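Local coordinates for tryptophan--tRNA ligase (Mycoplasma pneumoniae, PDB 2YY5), which probably attaches tryptophan to its cognate tRNA at the expense of ATP, acting as a homodimeric class I aminoacyl-tRNA synthetase, at residues B[65-70]-B[300-305]; B[236-241]-B[246-251]; B[250-255]-B[273-278]. The protein carries 1 engineered substitution. One frame throughout, in Å; residues are numbered along the deposited sequence.

Contact 1 of 3, residues B[65-70]-B[300-305]; sequences VRTLLA and VNIQRK
Thr67 and Ala70 carry the side of helix 54-71 that meets Ile302 and Lys305 of helix 284-308, joining the Rossmann fold to the helical C-terminal part of the chain. Helix 54-71 belongs to the beta-alpha-beta crossover between the parallel strands 37-42 and 78-82. The two segments pass at 117° between their N-to-C directions, their axes 8.7 Å apart. At the head of residues 65-70, Val65 turns instead to Leu80 of strand 78-82 and to helix 311-340. Thr67 makes a loose methyl contact, its CG2 lying 4.5 Å from Ile302 CG2. Its hydroxyl takes no part in that packing: OG1 bonds to the backbone oxygen of Asp63, one turn earlier in the same helix, with a weak second bond to Arg306 NE. Leu68 and Leu69 also rest on Leu80; Ala70, whose CB points at the other helix, is the main point of approach. Its small methyl group lets the backbones close to 4.9 Å between Ala70 CA and Lys305 CA. Ala70 CB lies 3.7 Å from Ile302 O, with Ile302 CG2 farther off, and also faces the base of Lys305. The lysine leaves its helix with CG beside the backbone N (chi1 -70°), and its aliphatic stem runs past the C-terminal end of residues 65-70 before NZ leads away: Lys305 CB meets Ala70 CB at 3.7 Å, and Lys305 CD lies 3.4 Å from Ala70 O.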
loop_
_atom_site.group_PDB
_atom_site.type_symbol
_atom_site.label_atom_id
_atom_site.label_comp_id
_atom_site.label_asym_id
_atom_site.label_seq_id
_atom_site.Cartn_x
_atom_site.Cartn_y
_atom_site.Cartn_z
ATOM N N VAL B 65 -13.772 7.358 -18.742
ATOM C CA VAL B 65 -14.854 6.410 -18.948
ATOM C C VAL B 65 -15.631 6.769 -20.199
ATOM O O VAL B 65 -16.009 5.889 -20.971
ATOM C CB VAL B 65 -15.823 6.360 -17.750
ATOM C CG1 VAL B 65 -17.006 5.467 -18.078
ATOM C CG2 VAL B 65 -15.106 5.805 -16.533
ATOM N N ARG B 66 -15.873 8.057 -20.407
ATOM C CA ARG B 66 -16.589 8.479 -21.598
ATOM C C ARG B 66 -15.788 8.168 -22.863
ATOM O O ARG B 66 -16.348 7.714 -23.861
ATOM C CB ARG B 66 -16.913 9.969 -21.532
ATOM C CG ARG B 66 -18.123 10.291 -20.663
ATOM C CD ARG B 66 -18.620 11.692 -20.943
ATOM N NE ARG B 66 -17.559 12.682 -20.791
ATOM C CZ ARG B 66 -17.651 13.941 -21.200
ATOM N NH1 ARG B 66 -16.635 14.775 -21.020
ATOM N NH2 ARG B 66 -18.758 14.365 -21.799
ATOM N N THR B 67 -14.479 8.400 -22.826
ATOM C CA THR B 67 -13.641 8.109 -23.982
ATOM C C THR B 67 -13.687 6.619 -24.324
ATOM O O THR B 67 -13.853 6.242 -25.486
ATOM C CB THR B 67 -12.173 8.514 -23.733
ATOM O OG1 THR B 67 -12.082 9.938 -23.593
ATOM C CG2 THR B 67 -11.295 8.073 -24.893
ATOM N N LEU B 68 -13.546 5.772 -23.308
ATOM C CA LEU B 68 -13.566 4.328 -23.517
ATOM C C LEU B 68 -14.886 3.855 -24.114
ATOM O O LEU B 68 -14.915 2.924 -24.917
ATOM C CB LEU B 68 -13.279 3.596 -22.204
ATOM C CG LEU B 68 -11.877 3.849 -21.643
ATOM C CD1 LEU B 68 -11.685 3.090 -20.339
ATOM C CD2 LEU B 68 -10.840 3.418 -22.676
ATOM N N LEU B 69 -15.977 4.501 -23.718
ATOM C CA LEU B 69 -17.297 4.163 -24.238
ATOM C C LEU B 69 -17.425 4.719 -25.655
ATOM O O LEU B 69 -17.826 4.007 -26.577
ATOM C CB LEU B 69 -18.389 4.755 -23.342
ATOM C CG LEU B 69 -19.014 3.886 -22.242
ATOM C CD1 LEU B 69 -17.991 2.962 -21.637
ATOM C CD2 LEU B 69 -19.621 4.789 -21.172
ATOM N N ALA B 70 -17.059 5.988 -25.827
ATOM C CA ALA B 70 -17.141 6.639 -27.135
ATOM C C ALA B 70 -16.322 5.858 -28.139
ATOM O O ALA B 70 -16.535 5.945 -29.345
ATOM C CB ALA B 70 -16.619 8.058 -27.055
ATOM N N VAL B 300 -12.561 13.716 -34.296
ATOM C CA VAL B 300 -13.889 14.316 -34.401
ATOM C C VAL B 300 -14.970 13.282 -34.085
ATOM O O VAL B 300 -15.985 13.610 -33.485
ATOM C CB VAL B 300 -14.105 14.925 -35.814
ATOM C CG1 VAL B 300 -15.562 15.314 -36.027
ATOM C CG2 VAL B 300 -13.225 16.151 -35.972
ATOM N N ASN B 301 -14.733 12.032 -34.467
ATOM C CA ASN B 301 -15.689 10.957 -34.207
ATOM C C ASN B 301 -15.625 10.427 -32.769
ATOM O O ASN B 301 -16.564 9.787 -32.294
ATOM C CB ASN B 301 -15.476 9.810 -35.199
ATOM C CG ASN B 301 -16.322 8.593 -34.874
ATOM O OD1 ASN B 301 -15.932 7.749 -34.066
ATOM N ND2 ASN B 301 -17.495 8.505 -35.494
ATOM N N ILE B 302 -14.518 10.678 -32.079
ATOM C CA ILE B 302 -14.398 10.238 -30.692
ATOM C C ILE B 302 -15.019 11.355 -29.862
ATOM O O ILE B 302 -15.906 11.124 -29.039
ATOM C CB ILE B 302 -12.922 10.076 -30.233
ATOM C CG1 ILE B 302 -12.173 9.076 -31.118
ATOM C CG2 ILE B 302 -12.892 9.635 -28.772
ATOM C CD1 ILE B 302 -12.774 7.692 -31.138
ATOM N N GLN B 303 -14.536 12.571 -30.093
ATOM C CA GLN B 303 -15.020 13.746 -29.387
ATOM C C GLN B 303 -16.528 13.858 -29.582
ATOM O O GLN B 303 -17.249 14.310 -28.701
ATOM C CB GLN B 303 -14.289 14.989 -29.913
ATOM C CG GLN B 303 -12.790 14.999 -29.560
ATOM C CD GLN B 303 -11.975 16.041 -30.325
ATOM O OE1 GLN B 303 -12.377 17.197 -30.446
ATOM N NE2 GLN B 303 -10.816 15.631 -30.831
ATOM N N ARG B 304 -16.992 13.410 -30.742
ATOM C CA ARG B 304 -18.406 13.436 -31.094
ATOM C C ARG B 304 -19.173 12.524 -30.147
ATOM O O ARG B 304 -20.018 12.969 -29.380
ATOM C CB ARG B 304 -18.588 12.934 -32.535
ATOM C CG ARG B 304 -19.945 13.220 -33.170
ATOM C CD ARG B 304 -20.448 12.035 -34.011
ATOM N NE ARG B 304 -19.481 11.527 -34.991
ATOM C CZ ARG B 304 -19.046 12.197 -36.059
ATOM N NH1 ARG B 304 -18.166 11.635 -36.883
ATOM N NH2 ARG B 304 -19.482 13.425 -36.308
ATOM N N LYS B 305 -18.865 11.236 -30.211
ATOM C CA LYS B 305 -19.527 10.241 -29.383
ATOM C C LYS B 305 -19.273 10.457 -27.896
ATOM O O LYS B 305 -20.150 10.235 -27.059
ATOM C CB LYS B 305 -19.055 8.843 -29.788
ATOM C CG LYS B 305 -19.536 8.383 -31.156
ATOM C CD LYS B 305 -18.976 7.005 -31.505
ATOM C CE LYS B 305 -19.804 6.311 -32.583
ATOM N NZ LYS B 305 -19.931 7.102 -33.847
#

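Contact 2 of 3, residues B[236-241]-B[246-251]; sequences NKIRFA and PGVTNM
This is a local contact between a loop and the helix that follows it: residues 236-241, irregular in backbone, lie against the first turns of helix 246-259, in the helical region beyond the KMSKS motif. Its polar centre is Thr249, whose OG1 accepts from Ala241 N at 2.7 Å with an N-H...O angle of 150°. The same hydroxyl is also hydrogen-bonded to Gln245 O, four residues back and just ahead of the helix. Two backbone groups, one from residues 236-241 and one from the residue preceding the helix, therefore grip a single oxygen and hold the threonine's rotation. With OG1 anti to the carbonyl carbon (chi1 -53°) and turned to Ala241, the other branch, CG2, reaches Phe240. There Thr249 CG2 touches Phe240 CA at 3.7 Å and approaches Phe240 CD2 at 4.1 Å, meeting the ring obliquely. The backbones are near each other at this point, with Phe240 CA 4.7 Å from Thr249 CA.

Val248 supplies the apolar half. Its CG1 branch projects from the helix onto the loop backbone, where Val248 CG1 is 4.0 Å from Ile238 CA and equally far from Arg239 O; Val248 CG1 and Ile238 CG2 are more loosely apposed at 4.4 Å. The side chain of Arg239 sets out away from the helix and rests on Gln245. Farther out, Tyr284 at the start of helix 284-308 touches both Ile238 and Val248 and bonds to Lys237 N, while the Phe240 ring extends along helix 246-259 to Leu252 and Thr253.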
loop_
_atom_site.group_PDB
_atom_site.type_symbol
_atom_site.label_atom_id
_atom_site.label_comp_id
_atom_site.label_asym_id
_atom_site.label_seq_id
_atom_site.Cartn_x
_atom_site.Cartn_y
_atom_site.Cartn_z
ATOM N N ASN B 236 13.936 12.324 -48.299
ATOM C CA ASN B 236 12.771 12.303 -49.177
ATOM C C ASN B 236 12.410 10.922 -49.712
ATOM O O ASN B 236 12.456 10.672 -50.917
ATOM C CB ASN B 236 12.950 13.284 -50.337
ATOM C CG ASN B 236 11.737 13.331 -51.250
ATOM O OD1 ASN B 236 11.647 12.582 -52.222
ATOM N ND2 ASN B 236 10.787 14.202 -50.930
ATOM N N LYS B 237 12.041 10.025 -48.804
ATOM C CA LYS B 237 11.655 8.672 -49.181
ATOM C C LYS B 237 10.648 8.140 -48.174
ATOM O O LYS B 237 10.994 7.897 -47.019
ATOM C CB LYS B 237 12.875 7.754 -49.205
ATOM C CG LYS B 237 12.658 6.487 -50.015
ATOM C CD LYS B 237 13.036 6.682 -51.486
ATOM C CE LYS B 237 12.242 7.797 -52.162
ATOM N NZ LYS B 237 12.775 8.113 -53.522
ATOM N N ILE B 238 9.404 7.964 -48.607
ATOM C CA ILE B 238 8.367 7.457 -47.714
ATOM C C ILE B 238 8.351 5.933 -47.706
ATOM O O ILE B 238 8.009 5.293 -48.700
ATOM C CB ILE B 238 6.974 7.985 -48.111
ATOM C CG1 ILE B 238 6.957 9.516 -48.010
ATOM C CG2 ILE B 238 5.915 7.401 -47.189
ATOM C CD1 ILE B 238 5.783 10.179 -48.705
ATOM N N ARG B 239 8.729 5.365 -46.564
ATOM C CA ARG B 239 8.781 3.923 -46.374
ATOM C C ARG B 239 8.911 3.654 -44.884
ATOM O O ARG B 239 9.131 4.582 -44.101
ATOM C CB ARG B 239 10.002 3.348 -47.083
ATOM C CG ARG B 239 11.323 3.887 -46.550
ATOM C CD ARG B 239 12.481 3.249 -47.272
ATOM N NE ARG B 239 13.511 4.221 -47.612
ATOM C CZ ARG B 239 14.300 4.115 -48.675
ATOM N NH1 ARG B 239 14.169 3.078 -49.494
ATOM N NH2 ARG B 239 15.210 5.048 -48.926
ATOM N N PHE B 240 8.784 2.389 -44.493
ATOM C CA PHE B 240 8.918 2.019 -43.091
ATOM C C PHE B 240 10.377 1.729 -42.754
ATOM O O PHE B 240 10.927 0.705 -43.156
ATOM C CB PHE B 240 8.066 0.788 -42.763
ATOM C CG PHE B 240 6.586 1.038 -42.813
ATOM C CD1 PHE B 240 5.899 1.012 -44.025
ATOM C CD2 PHE B 240 5.875 1.311 -41.646
ATOM C CE1 PHE B 240 4.522 1.255 -44.075
ATOM C CE2 PHE B 240 4.500 1.553 -41.682
ATOM C CZ PHE B 240 3.822 1.525 -42.898
ATOM N N ALA B 241 11.008 2.634 -42.015
ATOM C CA ALA B 241 12.404 2.448 -41.632
ATOM C C ALA B 241 12.653 3.016 -40.248
ATOM O O ALA B 241 13.403 3.974 -40.088
ATOM C CB ALA B 241 13.330 3.114 -42.647
ATOM N N PRO B 246 12.932 7.615 -38.242
ATOM C CA PRO B 246 11.933 7.552 -37.173
ATOM C C PRO B 246 10.696 8.402 -37.431
ATOM O O PRO B 246 9.573 7.921 -37.291
ATOM C CB PRO B 246 12.722 7.997 -35.943
ATOM C CG PRO B 246 13.768 8.890 -36.515
ATOM C CD PRO B 246 14.212 8.117 -37.717
ATOM N N GLY B 247 10.904 9.659 -37.812
ATOM C CA GLY B 247 9.789 10.554 -38.085
ATOM C C GLY B 247 8.829 10.028 -39.140
ATOM O O GLY B 247 7.672 9.744 -38.846
ATOM N N VAL B 248 9.306 9.893 -40.373
ATOM C CA VAL B 248 8.465 9.402 -41.459
ATOM C C VAL B 248 7.866 8.026 -41.177
ATOM O O VAL B 248 6.688 7.793 -41.438
ATOM C CB VAL B 248 9.251 9.353 -42.785
ATOM C CG1 VAL B 248 8.508 8.515 -43.818
ATOM C CG2 VAL B 248 9.445 10.764 -43.300
ATOM N N THR B 249 8.667 7.115 -40.641
ATOM C CA THR B 249 8.164 5.780 -40.344
ATOM C C THR B 249 7.004 5.844 -39.346
ATOM O O THR B 249 5.992 5.170 -39.523
ATOM C CB THR B 249 9.279 4.876 -39.769
ATOM O OG1 THR B 249 10.407 4.901 -40.652
ATOM C CG2 THR B 249 8.781 3.426 -39.620
ATOM N N ASN B 250 7.155 6.664 -38.310
ATOM C CA ASN B 250 6.125 6.815 -37.286
ATOM C C ASN B 250 4.804 7.294 -37.878
ATOM O O ASN B 250 3.758 6.700 -37.627
ATOM C CB ASN B 250 6.586 7.808 -36.223
ATOM C CG ASN B 250 5.653 7.863 -35.034
ATOM O OD1 ASN B 250 5.341 8.940 -34.527
ATOM N ND2 ASN B 250 5.212 6.701 -34.572
ATOM N N MET B 251 4.844 8.375 -38.655
ATOM C CA MET B 251 3.624 8.895 -39.265
ATOM C C MET B 251 3.005 7.829 -40.163
ATOM O O MET B 251 1.793 7.724 -40.294
ATOM C CB MET B 251 3.924 10.146 -40.096
ATOM C CG MET B 251 4.302 11.369 -39.278
ATOM S SD MET B 251 4.348 12.877 -40.273
ATOM C CE MET B 251 5.960 12.730 -41.023
#

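Contact 3 of 3, residues B[250-255]-B[273-278]; sequences NMLTIL and NDLEAY
The backbones of Leu252 and Leu275 stand well apart, 8.1 Å between their CA atoms, so residues 250-255 of helix 246-259 and the short helix 275-278 meet through side chains. The result is a small leucine cluster in the helical region beyond the KMSKS motif. Residues 273 and 274 lead into the short helix, and Asp274 is its N-cap. The carboxylate oxygen Asp274 OD1 accepts from Ala277 N at 3.0 Å; the N-H arrives from above the carboxylate plane, 73° out of it, with a 155° angle at the hydrogen. This bond, together with Tyr278 N to Asp274 O, holds the opening turn from which Leu275 reaches across.

The first torsion of Leu275 (chi1 -64°) sets CG opposite its carbonyl carbon, and the chain is then extended, which carries the CD1 branch toward the longer helix. That single methyl does the touching. Leu275 CD1 lies 4.2 Å from Leu252 CD1 and 4.4 Å from Leu255 CD1, facing two leucines about one turn apart on the same side of the helix. It also comes to 3.9 Å from Leu252 O, so it packs against the helix backbone as well.

Next to it Glu276 turns its carboxylate to loop 236-241, where OE1 accepts from Phe240 N. The interface continues through Leu275 onto Lys256 and Leu259 farther along helix 246-259; Leu252 packs on Leu287 of helix 284-308, and Ile254 meets Leu19 and Leu23 of helix 19-26.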
loop_
_atom_site.group_PDB
_atom_site.type_symbol
_atom_site.label_atom_id
_atom_site.label_comp_id
_atom_site.label_asym_id
_atom_site.label_seq_id
_atom_site.Cartn_x
_atom_site.Cartn_y
_atom_site.Cartn_z
ATOM N N ASN B 250 7.155 6.664 -38.310
ATOM C CA ASN B 250 6.125 6.815 -37.286
ATOM C C ASN B 250 4.804 7.294 -37.878
ATOM O O ASN B 250 3.758 6.700 -37.627
ATOM C CB ASN B 250 6.586 7.808 -36.223
ATOM C CG ASN B 250 5.653 7.863 -35.034
ATOM O OD1 ASN B 250 5.341 8.940 -34.527
ATOM N ND2 ASN B 250 5.212 6.701 -34.572
ATOM N N MET B 251 4.844 8.375 -38.655
ATOM C CA MET B 251 3.624 8.895 -39.265
ATOM C C MET B 251 3.005 7.829 -40.163
ATOM O O MET B 251 1.793 7.724 -40.294
ATOM C CB MET B 251 3.924 10.146 -40.096
ATOM C CG MET B 251 4.302 11.369 -39.278
ATOM S SD MET B 251 4.348 12.877 -40.273
ATOM C CE MET B 251 5.960 12.730 -41.023
ATOM N N LEU B 252 3.859 7.026 -40.771
ATOM C CA LEU B 252 3.407 5.983 -41.673
ATOM C C LEU B 252 2.671 4.851 -40.954
ATOM O O LEU B 252 1.617 4.409 -41.414
ATOM C CB LEU B 252 4.604 5.442 -42.456
ATOM C CG LEU B 252 4.377 4.783 -43.817
ATOM C CD1 LEU B 252 3.519 5.668 -44.723
ATOM C CD2 LEU B 252 5.742 4.518 -44.446
ATOM N N THR B 253 3.201 4.379 -39.826
ATOM C CA THR B 253 2.521 3.298 -39.122
ATOM C C THR B 253 1.248 3.802 -38.416
ATOM O O THR B 253 0.310 3.029 -38.208
ATOM C CB THR B 253 3.480 2.525 -38.117
ATOM O OG1 THR B 253 2.961 2.594 -36.785
ATOM C CG2 THR B 253 4.889 3.086 -38.143
ATOM N N ILE B 254 1.204 5.093 -38.075
ATOM C CA ILE B 254 0.022 5.675 -37.429
ATOM C C ILE B 254 -1.093 5.698 -38.453
ATOM O O ILE B 254 -2.235 5.330 -38.158
ATOM C CB ILE B 254 0.241 7.140 -36.970
ATOM C CG1 ILE B 254 1.222 7.191 -35.796
ATOM C CG2 ILE B 254 -1.093 7.762 -36.561
ATOM C CD1 ILE B 254 1.712 8.585 -35.475
ATOM N N LEU B 255 -0.740 6.153 -39.656
ATOM C CA LEU B 255 -1.667 6.246 -40.781
ATOM C C LEU B 255 -2.269 4.866 -41.073
ATOM O O LEU B 255 -3.478 4.740 -41.270
ATOM C CB LEU B 255 -0.933 6.764 -42.032
ATOM C CG LEU B 255 -1.685 7.578 -43.102
ATOM C CD1 LEU B 255 -1.090 7.272 -44.468
ATOM C CD2 LEU B 255 -3.163 7.244 -43.114
ATOM N N ASN B 273 -3.903 -0.883 -50.351
ATOM C CA ASN B 273 -3.220 -1.573 -49.261
ATOM C C ASN B 273 -1.705 -1.410 -49.228
ATOM O O ASN B 273 -1.073 -1.735 -48.224
ATOM C CB ASN B 273 -3.553 -3.068 -49.277
ATOM C CG ASN B 273 -3.221 -3.753 -47.954
ATOM O OD1 ASN B 273 -3.277 -4.980 -47.848
ATOM N ND2 ASN B 273 -2.885 -2.958 -46.937
ATOM N N ASP B 274 -1.119 -0.916 -50.314
ATOM C CA ASP B 274 0.328 -0.740 -50.360
ATOM C C ASP B 274 0.709 0.730 -50.185
ATOM O O ASP B 274 0.962 1.439 -51.158
ATOM C CB ASP B 274 0.879 -1.266 -51.687
ATOM C CG ASP B 274 2.388 -1.419 -51.673
ATOM O OD1 ASP B 274 3.038 -0.833 -50.783
ATOM O OD2 ASP B 274 2.926 -2.114 -52.563
ATOM N N LEU B 275 0.753 1.181 -48.936
ATOM C CA LEU B 275 1.101 2.568 -48.626
ATOM C C LEU B 275 2.430 3.025 -49.245
ATOM O O LEU B 275 2.530 4.140 -49.776
ATOM C CB LEU B 275 1.156 2.775 -47.109
ATOM C CG LEU B 275 -0.111 2.608 -46.265
ATOM C CD1 LEU B 275 0.185 3.116 -44.846
ATOM C CD2 LEU B 275 -1.266 3.401 -46.872
ATOM N N GLU B 276 3.453 2.180 -49.163
ATOM C CA GLU B 276 4.740 2.538 -49.731
ATOM C C GLU B 276 4.609 2.749 -51.232
ATOM O O GLU B 276 5.217 3.673 -51.789
ATOM C CB GLU B 276 5.790 1.458 -49.450
ATOM C CG GLU B 276 6.234 1.379 -47.998
ATOM C CD GLU B 276 7.602 0.736 -47.850
ATOM O OE1 GLU B 276 8.047 0.503 -46.701
ATOM O OE2 GLU B 276 8.237 0.471 -48.894
ATOM N N ALA B 277 3.820 1.896 -51.886
ATOM C CA ALA B 277 3.617 2.014 -53.330
ATOM C C ALA B 277 2.851 3.301 -53.652
ATOM O O ALA B 277 3.139 3.979 -54.634
ATOM C CB ALA B 277 2.856 0.799 -53.862
ATOM N N TYR B 278 1.880 3.637 -52.815
ATOM C CA TYR B 278 1.092 4.841 -53.016
ATOM C C TYR B 278 1.941 6.107 -52.862
ATOM O O TYR B 278 1.894 7.013 -53.697
ATOM C CB TYR B 278 -0.064 4.888 -52.010
ATOM C CG TYR B 278 -0.895 6.142 -52.135
ATOM C CD1 TYR B 278 -1.922 6.229 -53.073
ATOM C CD2 TYR B 278 -0.611 7.269 -51.365
ATOM C CE1 TYR B 278 -2.641 7.410 -53.247
ATOM C CE2 TYR B 278 -1.321 8.450 -51.534
ATOM C CZ TYR B 278 -2.335 8.514 -52.475
ATOM O OH TYR B 278 -3.032 9.690 -52.649
#

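Overall arrangement
Contacts 2 and 3 form one neighbourhood, their centres 8 Å apart: both use helix 246-259, share Asn250 and Met251, and touch where Leu252 packs against Arg239 and Phe240. The loop 236-241 and helix 275-278 thus pack on this one helix and on each other. Contact 1 lies 29 Å from contact 2 and 25 Å from contact 3, centre to centre. Its segments, 65-70 and 300-305, bracket the other two contacts in sequence. Helix 284-308 follows shortly after helix 275-278 and spans the distance, carrying residues that pack on contacts 2 and 3 near its start and reaching the Rossmann fold at contact 1 near its end.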